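Local coordinates for protein single-stranded-DNA-specific exonuclease RecJ (Thermus thermophilus, PDB 2ZXR) that degrades single-stranded DNA in the 5' to 3' direction, using divalent cations such as magnesium or manganese, in the service of DNA repair, at residues Arg445-Leu450 against Pro458-Leu463; Leu12-Gln17 against Ala34-Gly39; Pro424-Ala429 against Ala524-Lys529; His479-Phe482 against Val487-Leu490. One frame throughout, in Å; residues are numbered along the deposited sequence.

Overall arrangement
Interactions 1, 3 and 4 all reach one mixed sheet that includes the strands of the OB domain, whereas interaction 2 joins the lead-in to helix 15-25 with helix 29-37. Along the chain interaction 2 comes first; interactions 1 and 4 then follow in series, both nested inside the loop that interaction 3 closes. Centres of interactions 1 and 2 lie about 14 Å apart, and Y35 OH meets E446 O, docking helix 29-37 on helix 440-447. Interactions 3 and 4, about 17 Å apart between centres, lie on neighbouring strands 517-528 and 487-492, while L461 packs on V428 and V525 between interactions 1 and 3. N-terminal segments are thereby built onto the OB region, away from the metal site.

Interaction 1 of 4, residues Arg445-Leu450 against Pro458-Leu463; sequences RELALL and PEPLFL
The beta-alpha-beta unit formed by strand 426-433, helix 440-447 and strand 462-466 is closed here, where L447 and L450, on the C-terminal side of its helix, meet P460 and F462 on the way into its second strand. L447 is the hub. Its CD1 methyl comes up to the rim of the F462 ring, in the ring plane and 3.7 Å from CE1, so the aromatic is met at its edge and not over a face. The same L447 CD1 lies 4.1 Å from P460 CG, which puts one methyl against both the pyrrolidine and the phenyl ring. F462 and L447 reach for each other from opposite directions. In F462 the ring carbon CG stands opposite the carbonyl carbon (chi1 -71°), a setting that carries CE1 and CZ out toward the helix although the side chain leaves the backbone across the contact and not straight at it. Three residues on, L450 CD1 approaches P460 CD at 4.3 Å, a looser touch. The backbone bond from L450 N to L447 O, 3.0 Å, ties the two leucines together. Y453 also touches P460, and L431 and L434 pack on F462, while A34 and Y35 of helix 29-37 cover L450. All four touching residues are buried, and the meeting surfaces are purely hydrocarbon. Cohesion between the two segments therefore rests on dispersion and on the exclusion of water, with no directional polar bond between them to fix their spacing.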
# COMPACT_ATOMS: atom_id res chain seq x y z
N ARG A 445 -10.02 -14.07 8.07
CA ARG A 445 -11.34 -13.86 7.45
C ARG A 445 -11.85 -12.44 7.71
O ARG A 445 -12.53 -11.87 6.85
CB ARG A 445 -12.37 -14.90 7.95
CG ARG A 445 -12.07 -16.36 7.54
CD ARG A 445 -13.17 -17.37 8.00
NE ARG A 445 -13.32 -17.40 9.45
CZ ARG A 445 -12.85 -18.35 10.26
NH1 ARG A 445 -12.18 -19.41 9.80
NH2 ARG A 445 -13.00 -18.21 11.56
N GLU A 446 -11.52 -11.86 8.86
CA GLU A 446 -11.99 -10.50 9.18
C GLU A 446 -11.28 -9.41 8.36
O GLU A 446 -11.89 -8.38 8.04
CB GLU A 446 -11.87 -10.23 10.69
CG GLU A 446 -12.95 -10.93 11.54
CD GLU A 446 -12.62 -10.96 13.03
OE1 GLU A 446 -11.68 -10.26 13.45
OE2 GLU A 446 -13.31 -11.69 13.78
N LEU A 447 -10.01 -9.62 8.03
CA LEU A 447 -9.22 -8.67 7.23
C LEU A 447 -9.64 -8.72 5.76
O LEU A 447 -9.35 -7.79 5.00
CB LEU A 447 -7.73 -9.01 7.31
CG LEU A 447 -7.11 -8.77 8.69
CD1 LEU A 447 -5.66 -9.25 8.71
CD2 LEU A 447 -7.18 -7.30 9.00
N ALA A 448 -10.30 -9.81 5.37
CA ALA A 448 -10.73 -10.03 4.00
C ALA A 448 -11.54 -8.88 3.43
O ALA A 448 -11.38 -8.53 2.27
CB ALA A 448 -11.55 -11.32 3.92
N LEU A 449 -12.41 -8.30 4.25
CA LEU A 449 -13.27 -7.21 3.82
C LEU A 449 -12.52 -5.96 3.36
O LEU A 449 -13.10 -5.12 2.69
CB LEU A 449 -14.25 -6.84 4.93
CG LEU A 449 -15.44 -7.82 5.05
CD1 LEU A 449 -16.19 -7.82 3.72
CD2 LEU A 449 -14.94 -9.23 5.40
N LEU A 450 -11.25 -5.85 3.73
CA LEU A 450 -10.43 -4.70 3.37
C LEU A 450 -10.13 -4.64 1.88
O LEU A 450 -9.76 -3.60 1.34
CB LEU A 450 -9.09 -4.75 4.12
CG LEU A 450 -9.08 -4.06 5.48
CD1 LEU A 450 -7.76 -4.36 6.20
CD2 LEU A 450 -9.27 -2.55 5.27
N PRO A 458 -2.90 -0.75 1.58
CA PRO A 458 -1.99 -1.87 1.36
C PRO A 458 -2.38 -2.97 2.33
O PRO A 458 -3.03 -2.72 3.32
CB PRO A 458 -0.63 -1.28 1.71
CG PRO A 458 -0.96 -0.33 2.79
CD PRO A 458 -2.22 0.35 2.27
N GLU A 459 -2.04 -4.20 2.02
CA GLU A 459 -2.37 -5.26 2.94
C GLU A 459 -1.63 -4.95 4.27
O GLU A 459 -0.47 -4.50 4.28
CB GLU A 459 -1.90 -6.57 2.33
CG GLU A 459 -2.26 -7.80 3.10
CD GLU A 459 -2.00 -9.03 2.27
OE1 GLU A 459 -1.49 -8.90 1.14
OE2 GLU A 459 -2.31 -10.12 2.75
N PRO A 460 -2.31 -5.14 5.41
CA PRO A 460 -1.67 -4.87 6.72
C PRO A 460 -0.51 -5.81 7.07
O PRO A 460 -0.51 -7.00 6.70
CB PRO A 460 -2.82 -5.03 7.71
CG PRO A 460 -3.69 -6.01 7.05
CD PRO A 460 -3.70 -5.58 5.59
N LEU A 461 0.46 -5.28 7.81
CA LEU A 461 1.60 -6.07 8.27
C LEU A 461 1.57 -6.21 9.79
O LEU A 461 1.33 -5.23 10.50
CB LEU A 461 2.92 -5.42 7.87
CG LEU A 461 3.21 -5.28 6.39
CD1 LEU A 461 4.36 -4.29 6.22
CD2 LEU A 461 3.55 -6.66 5.79
N PHE A 462 1.81 -7.42 10.27
CA PHE A 462 1.82 -7.66 11.71
C PHE A 462 3.27 -7.81 12.18
O PHE A 462 4.17 -8.14 11.41
CB PHE A 462 1.06 -8.95 12.11
CG PHE A 462 -0.43 -8.86 11.95
CD1 PHE A 462 -1.04 -9.18 10.74
CD2 PHE A 462 -1.22 -8.40 12.99
CE1 PHE A 462 -2.43 -9.05 10.58
CE2 PHE A 462 -2.59 -8.26 12.84
CZ PHE A 462 -3.20 -8.59 11.62
N LEU A 463 3.47 -7.58 13.47
CA LEU A 463 4.80 -7.71 14.01
C LEU A 463 4.84 -9.02 14.77
O LEU A 463 3.91 -9.33 15.51
CB LEU A 463 5.07 -6.54 14.95
CG LEU A 463 6.36 -6.55 15.76
CD1 LEU A 463 7.57 -6.31 14.83
CD2 LEU A 463 6.28 -5.46 16.84

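Interaction 2 of 4, residues Leu12-Gln17 against Ala34-Gly39; sequences LPPLAQ and AYWHRG
The backbones approach most closely at P13 and W36, whose CA atoms are 7.4 Å apart, where the chain entering helix 15-25 passes the last turn of helix 29-37. P13 lies over one face of the W36 indole: its CB sits 3.4 Å from the centroid of the six-membered ring and only 14° off the ring normal, a CH-pi contact placed nearly centrally. The closest carbon pair is P13 CB to W36 CD2, 3.3 Å. W36 reaches this place with CG anti to its backbone N (chi1 -174°), which throws the indole out from the helix and across the proline. P14, at the N-cap position of helix 15-25, adds CD at 3.8 Å from W36 CZ2, the two side chains crossing at about a right angle. Beyond it Q17, in the first turn, brings CB to 3.8 Å from W36 NE1, so the pyrrole end of the indole is bordered by the helix start. R41 makes a cation-pi contact with W36, and W18 packs on P13. Further along, G39 ends helix 29-37 in a Schellman motif, its N bonded back to W36 O. Proline C-H groups are relatively electron-poor and the indole face is electron-rich; a weak electrostatic pull thus probably adds to the dispersion that joins the lead-in to helix 15-25 with helix 29-37.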
# COMPACT_ATOMS: atom_id res chain seq x y z
N LEU A 12 -2.89 3.21 18.95
CA LEU A 12 -4.13 2.56 19.36
C LEU A 12 -5.20 3.64 19.29
O LEU A 12 -4.98 4.80 19.69
CB LEU A 12 -4.06 1.99 20.79
CG LEU A 12 -2.99 0.93 21.06
CD1 LEU A 12 -3.14 0.39 22.49
CD2 LEU A 12 -3.11 -0.19 20.05
N PRO A 13 -6.37 3.29 18.74
CA PRO A 13 -7.42 4.31 18.66
C PRO A 13 -8.12 4.45 20.01
O PRO A 13 -7.88 3.66 20.93
CB PRO A 13 -8.36 3.75 17.60
CG PRO A 13 -8.30 2.28 17.85
CD PRO A 13 -6.81 2.02 18.13
N PRO A 14 -8.96 5.48 20.16
CA PRO A 14 -9.65 5.62 21.45
C PRO A 14 -10.61 4.44 21.60
O PRO A 14 -11.33 4.06 20.66
CB PRO A 14 -10.36 6.98 21.34
CG PRO A 14 -10.25 7.38 19.85
CD PRO A 14 -8.97 6.74 19.40
N LEU A 15 -10.61 3.84 22.78
CA LEU A 15 -11.44 2.67 23.02
C LEU A 15 -12.91 2.73 22.59
O LEU A 15 -13.41 1.78 21.99
CB LEU A 15 -11.37 2.27 24.48
CG LEU A 15 -10.08 1.58 24.91
CD1 LEU A 15 -10.47 0.37 25.77
CD2 LEU A 15 -9.27 1.11 23.71
N ALA A 16 -13.61 3.82 22.90
CA ALA A 16 -15.01 3.89 22.50
C ALA A 16 -15.17 3.82 20.98
O ALA A 16 -16.13 3.24 20.50
CB ALA A 16 -15.66 5.17 23.05
N GLN A 17 -14.23 4.40 20.22
CA GLN A 17 -14.32 4.32 18.76
C GLN A 17 -13.87 2.93 18.29
O GLN A 17 -14.42 2.38 17.34
CB GLN A 17 -13.45 5.39 18.09
CG GLN A 17 -13.70 6.82 18.54
CD GLN A 17 -12.88 7.82 17.72
OE1 GLN A 17 -12.50 8.89 18.21
NE2 GLN A 17 -12.61 7.47 16.47
N ALA A 34 -7.30 -1.87 11.84
CA ALA A 34 -7.03 -1.57 10.42
C ALA A 34 -8.14 -0.69 9.83
O ALA A 34 -7.87 0.36 9.23
CB ALA A 34 -6.89 -2.87 9.63
N TYR A 35 -9.39 -1.11 10.01
CA TYR A 35 -10.50 -0.32 9.50
C TYR A 35 -10.48 1.09 10.09
O TYR A 35 -10.63 2.08 9.35
CB TYR A 35 -11.84 -0.99 9.80
CG TYR A 35 -12.00 -2.31 9.09
CD1 TYR A 35 -11.92 -2.38 7.70
CD2 TYR A 35 -12.20 -3.48 9.80
CE1 TYR A 35 -12.04 -3.60 7.04
CE2 TYR A 35 -12.31 -4.70 9.16
CZ TYR A 35 -12.22 -4.76 7.79
OH TYR A 35 -12.31 -5.98 7.16
N TRP A 36 -10.27 1.21 11.41
CA TRP A 36 -10.25 2.54 12.02
C TRP A 36 -9.20 3.43 11.35
O TRP A 36 -9.47 4.59 11.04
CB TRP A 36 -9.96 2.46 13.52
CG TRP A 36 -10.07 3.81 14.20
CD1 TRP A 36 -11.22 4.41 14.65
CD2 TRP A 36 -9.00 4.71 14.51
NE1 TRP A 36 -10.92 5.63 15.22
CE2 TRP A 36 -9.57 5.84 15.15
CE3 TRP A 36 -7.61 4.67 14.31
CZ2 TRP A 36 -8.79 6.93 15.59
CZ3 TRP A 36 -6.84 5.75 14.75
CH2 TRP A 36 -7.44 6.87 15.38
N HIS A 37 -8.01 2.88 11.12
CA HIS A 37 -6.94 3.62 10.47
C HIS A 37 -7.21 4.00 9.02
O HIS A 37 -6.77 5.05 8.56
CB HIS A 37 -5.63 2.83 10.53
CG HIS A 37 -4.91 2.94 11.85
ND1 HIS A 37 -4.55 4.16 12.39
CD2 HIS A 37 -4.51 2.00 12.73
CE1 HIS A 37 -3.96 3.96 13.56
NE2 HIS A 37 -3.92 2.66 13.78
N ARG A 38 -7.91 3.13 8.29
CA ARG A 38 -8.20 3.36 6.88
C ARG A 38 -9.47 4.16 6.73
O ARG A 38 -9.94 4.37 5.63
CB ARG A 38 -8.39 2.03 6.13
CG ARG A 38 -7.39 0.93 6.43
CD ARG A 38 -6.18 1.00 5.54
NE ARG A 38 -5.09 0.14 6.00
CZ ARG A 38 -4.76 -1.03 5.46
NH1 ARG A 38 -5.45 -1.51 4.43
NH2 ARG A 38 -3.72 -1.70 5.94
N GLY A 39 -10.04 4.58 7.85
CA GLY A 39 -11.26 5.37 7.82
C GLY A 39 -12.55 4.60 7.62
O GLY A 39 -13.58 5.21 7.34

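Interaction 3 of 4, residues Pro424-Ala429 against Ala524-Lys529; sequences PVREVA and AVDLRK
A classic beta bulge in strand 517-528, where V525 and D526 both face A506, presents D526 toward strand 426-433 and brings its carboxylate near R426 and V428. The two backbones stay well apart, with 8.4 Å between the CA atoms of V428 and D526, so side chains alone span the gap. D526 OD2 is the meeting point. The methyl V428 CG2 lies 4.3 Å from it, and R426 NH1 stands 4.4 Å away, with OD2 oblique to the guanidinium. At that separation the opposite charges are not in contact and can attract each other only at a distance. R426 begins its side chain extended and then bends at chi3 (72°), which swings the guanidinium round toward the aspartate. The other oxygen, D526 OD1, turns back to its own strand and accepts the backbone N of L527 at 2.8 Å. This bond is bent, 134° at the hydrogen, and the N-H meets OD1 from above the carboxylate plane.

In the mixed sheet, strand 5-9 and the residue before it pair with strand 426-433 by backbone bonds of R426 and V428 to R4, R6 and R8, and the same strand 5-9 also supplies the nearer partner of the acid: W7 NE1 donates to D526 OD2. V5 packs on R426, V428 and D526 together. Each carboxylate oxygen thus has a hydrogen bond, which limits rotation of the group, and the nearby arginine would be expected to favour its ionised form. V428 is buried and presses on A506 as well, giving the acid an apolar flank beside its polar partners.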
# COMPACT_ATOMS: atom_id res chain seq x y z
N PRO A 424 16.96 9.89 2.18
CA PRO A 424 15.58 9.37 2.21
C PRO A 424 15.55 8.19 3.19
O PRO A 424 16.55 7.50 3.35
CB PRO A 424 15.35 8.90 0.76
CG PRO A 424 16.28 9.80 -0.05
CD PRO A 424 17.53 9.84 0.81
N VAL A 425 14.40 7.97 3.83
CA VAL A 425 14.21 6.85 4.76
C VAL A 425 12.93 6.10 4.41
O VAL A 425 11.95 6.71 3.97
CB VAL A 425 14.11 7.32 6.24
CG1 VAL A 425 15.43 7.93 6.67
CG2 VAL A 425 12.96 8.33 6.40
N ARG A 426 12.93 4.79 4.61
CA ARG A 426 11.75 3.96 4.32
C ARG A 426 11.08 3.59 5.63
O ARG A 426 11.75 3.28 6.62
CB ARG A 426 12.17 2.68 3.55
CG ARG A 426 11.03 1.70 3.28
CD ARG A 426 11.29 0.78 2.06
NE ARG A 426 12.31 -0.25 2.28
CZ ARG A 426 12.13 -1.37 2.99
NH1 ARG A 426 13.13 -2.24 3.14
NH2 ARG A 426 10.95 -1.63 3.56
N GLU A 427 9.76 3.66 5.66
CA GLU A 427 9.02 3.28 6.86
C GLU A 427 8.25 1.98 6.61
O GLU A 427 7.79 1.74 5.50
CB GLU A 427 8.02 4.35 7.28
CG GLU A 427 6.98 3.78 8.25
CD GLU A 427 6.03 4.81 8.84
OE1 GLU A 427 6.50 5.66 9.64
OE2 GLU A 427 4.82 4.77 8.50
N VAL A 428 8.17 1.14 7.64
CA VAL A 428 7.39 -0.10 7.57
C VAL A 428 6.35 0.13 8.66
O VAL A 428 6.69 0.28 9.83
CB VAL A 428 8.21 -1.35 7.94
CG1 VAL A 428 7.31 -2.58 7.90
CG2 VAL A 428 9.37 -1.53 6.96
N ALA A 429 5.08 0.20 8.27
CA ALA A 429 3.99 0.44 9.20
C ALA A 429 3.43 -0.89 9.71
O ALA A 429 2.98 -1.74 8.95
CB ALA A 429 2.89 1.26 8.51
N ALA A 524 7.10 -13.19 5.57
CA ALA A 524 7.85 -12.03 6.03
C ALA A 524 8.19 -11.05 4.90
O ALA A 524 8.65 -11.46 3.84
CB ALA A 524 9.14 -12.50 6.72
N VAL A 525 7.93 -9.75 5.11
CA VAL A 525 8.27 -8.73 4.14
C VAL A 525 9.59 -8.11 4.62
O VAL A 525 10.43 -7.69 3.80
CB VAL A 525 7.19 -7.61 3.99
CG1 VAL A 525 5.84 -8.23 3.65
CG2 VAL A 525 7.09 -6.81 5.25
N ASP A 526 9.77 -8.01 5.93
CA ASP A 526 11.05 -7.53 6.44
C ASP A 526 11.35 -8.34 7.69
O ASP A 526 10.43 -8.82 8.37
CB ASP A 526 11.08 -6.03 6.75
CG ASP A 526 12.52 -5.46 6.80
OD1 ASP A 526 13.49 -6.23 6.54
OD2 ASP A 526 12.71 -4.25 7.08
N LEU A 527 12.64 -8.49 7.98
CA LEU A 527 13.10 -9.28 9.11
C LEU A 527 14.42 -8.68 9.61
O LEU A 527 15.27 -8.29 8.80
CB LEU A 527 13.28 -10.72 8.64
CG LEU A 527 13.93 -11.81 9.48
CD1 LEU A 527 13.81 -13.12 8.71
CD2 LEU A 527 15.41 -11.50 9.74
N ARG A 528 14.59 -8.61 10.94
CA ARG A 528 15.80 -8.02 11.50
C ARG A 528 16.08 -8.34 12.97
O ARG A 528 15.24 -8.89 13.69
CB ARG A 528 15.70 -6.50 11.38
CG ARG A 528 14.66 -5.91 12.33
CD ARG A 528 14.57 -4.39 12.27
NE ARG A 528 13.69 -3.87 13.33
CZ ARG A 528 13.46 -2.58 13.55
NH1 ARG A 528 14.04 -1.66 12.78
NH2 ARG A 528 12.65 -2.20 14.53
N LYS A 529 17.28 -8.00 13.41
CA LYS A 529 17.66 -8.17 14.80
C LYS A 529 16.87 -7.01 15.40
O LYS A 529 16.82 -5.94 14.81
CB LYS A 529 19.16 -7.96 14.98
CG LYS A 529 19.61 -7.71 16.42
CD LYS A 529 21.13 -7.53 16.50
CE LYS A 529 21.59 -7.28 17.92
NZ LYS A 529 20.89 -6.12 18.53

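Interaction 4 of 4, residues His479-Phe482 against Val487-Leu490; sequences HLAF and VRVL
F482 O receives the shorter of two backbone hydrogen bonds, from V489 N at 2.9 Å, nearly straight at 175°. R488 CA also points a C-H at this oxygen. The return bond, F482 N to V489 O, spans 3.1 Å and is somewhat less straight, and V489 O further takes a CA-H...O contact from A481 CA at 3.3 Å. On the face carrying F482 and V489, the valine methyl CG1 sits over the phenyl face, offset toward its rim, 3.9 Å from the centroid. The ring gets there because CG of F482 stands between its backbone N and carbonyl carbon (chi1 61°), folding the side chain back across to the partner strand; L527 packs against it too. On the other face L490 CD2 lies 3.8 Å from A481 CB, and R488 NH1 comes equally near to that methyl carbon, while R488 NE forms a salt bridge with E521. With the axes of 479-482 and 487-490 at 171°, nearly antiparallel, and F482-V489 as a hydrogen-bonded pair beside the non-hydrogen-bonded pair A481-L490, this is the regular alternation of an antiparallel beta hairpin, here strands 479-484 and 487-492 of the OB domain.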
# COMPACT_ATOMS: atom_id res chain seq x y z
N HIS A 479 16.01 -17.96 0.61
CA HIS A 479 14.75 -18.58 0.97
C HIS A 479 14.83 -19.55 2.14
O HIS A 479 15.63 -20.47 2.13
CB HIS A 479 14.17 -19.29 -0.24
CG HIS A 479 12.68 -19.31 -0.27
ND1 HIS A 479 11.96 -19.99 -1.22
CD2 HIS A 479 11.77 -18.70 0.53
CE1 HIS A 479 10.67 -19.81 -1.01
NE2 HIS A 479 10.53 -19.03 0.05
N LEU A 480 13.98 -19.34 3.15
CA LEU A 480 13.93 -20.19 4.34
C LEU A 480 12.60 -20.12 5.09
O LEU A 480 11.68 -19.37 4.72
CB LEU A 480 15.07 -19.84 5.30
CG LEU A 480 15.05 -18.52 6.09
CD1 LEU A 480 14.16 -18.67 7.30
CD2 LEU A 480 16.46 -18.17 6.56
N ALA A 481 12.51 -20.89 6.17
CA ALA A 481 11.31 -20.93 6.98
C ALA A 481 11.66 -21.26 8.43
O ALA A 481 12.58 -22.03 8.69
CB ALA A 481 10.36 -21.97 6.44
N PHE A 482 10.94 -20.66 9.36
CA PHE A 482 11.17 -20.89 10.78
C PHE A 482 9.91 -20.57 11.56
O PHE A 482 8.89 -20.19 10.98
CB PHE A 482 12.34 -20.04 11.27
CG PHE A 482 12.13 -18.57 11.13
CD1 PHE A 482 11.59 -17.83 12.17
CD2 PHE A 482 12.44 -17.92 9.94
CE1 PHE A 482 11.36 -16.46 12.03
CE2 PHE A 482 12.22 -16.56 9.78
CZ PHE A 482 11.67 -15.83 10.83
N VAL A 487 4.10 -19.90 15.21
CA VAL A 487 3.61 -19.43 13.91
C VAL A 487 4.68 -19.64 12.84
O VAL A 487 5.81 -19.17 13.01
CB VAL A 487 3.28 -17.92 13.93
CG1 VAL A 487 2.99 -17.45 12.52
CG2 VAL A 487 2.09 -17.66 14.84
N ARG A 488 4.34 -20.32 11.75
CA ARG A 488 5.33 -20.56 10.70
C ARG A 488 5.48 -19.36 9.78
O ARG A 488 4.49 -18.86 9.24
CB ARG A 488 4.99 -21.79 9.86
CG ARG A 488 6.12 -22.14 8.87
CD ARG A 488 6.04 -23.56 8.30
NE ARG A 488 5.38 -23.59 7.01
CZ ARG A 488 5.98 -23.82 5.85
NH1 ARG A 488 7.29 -24.05 5.80
NH2 ARG A 488 5.27 -23.80 4.72
N VAL A 489 6.72 -18.93 9.57
CA VAL A 489 7.00 -17.79 8.72
C VAL A 489 7.98 -18.13 7.60
O VAL A 489 8.92 -18.89 7.81
CB VAL A 489 7.48 -16.56 9.59
CG1 VAL A 489 8.04 -17.05 10.89
CG2 VAL A 489 8.50 -15.71 8.86
N LEU A 490 7.73 -17.59 6.41
CA LEU A 490 8.54 -17.79 5.22
C LEU A 490 9.24 -16.49 4.92
O LEU A 490 8.63 -15.42 5.01
CB LEU A 490 7.66 -18.16 4.03
CG LEU A 490 6.80 -19.39 4.25
CD1 LEU A 490 5.67 -19.40 3.22
CD2 LEU A 490 7.67 -20.65 4.15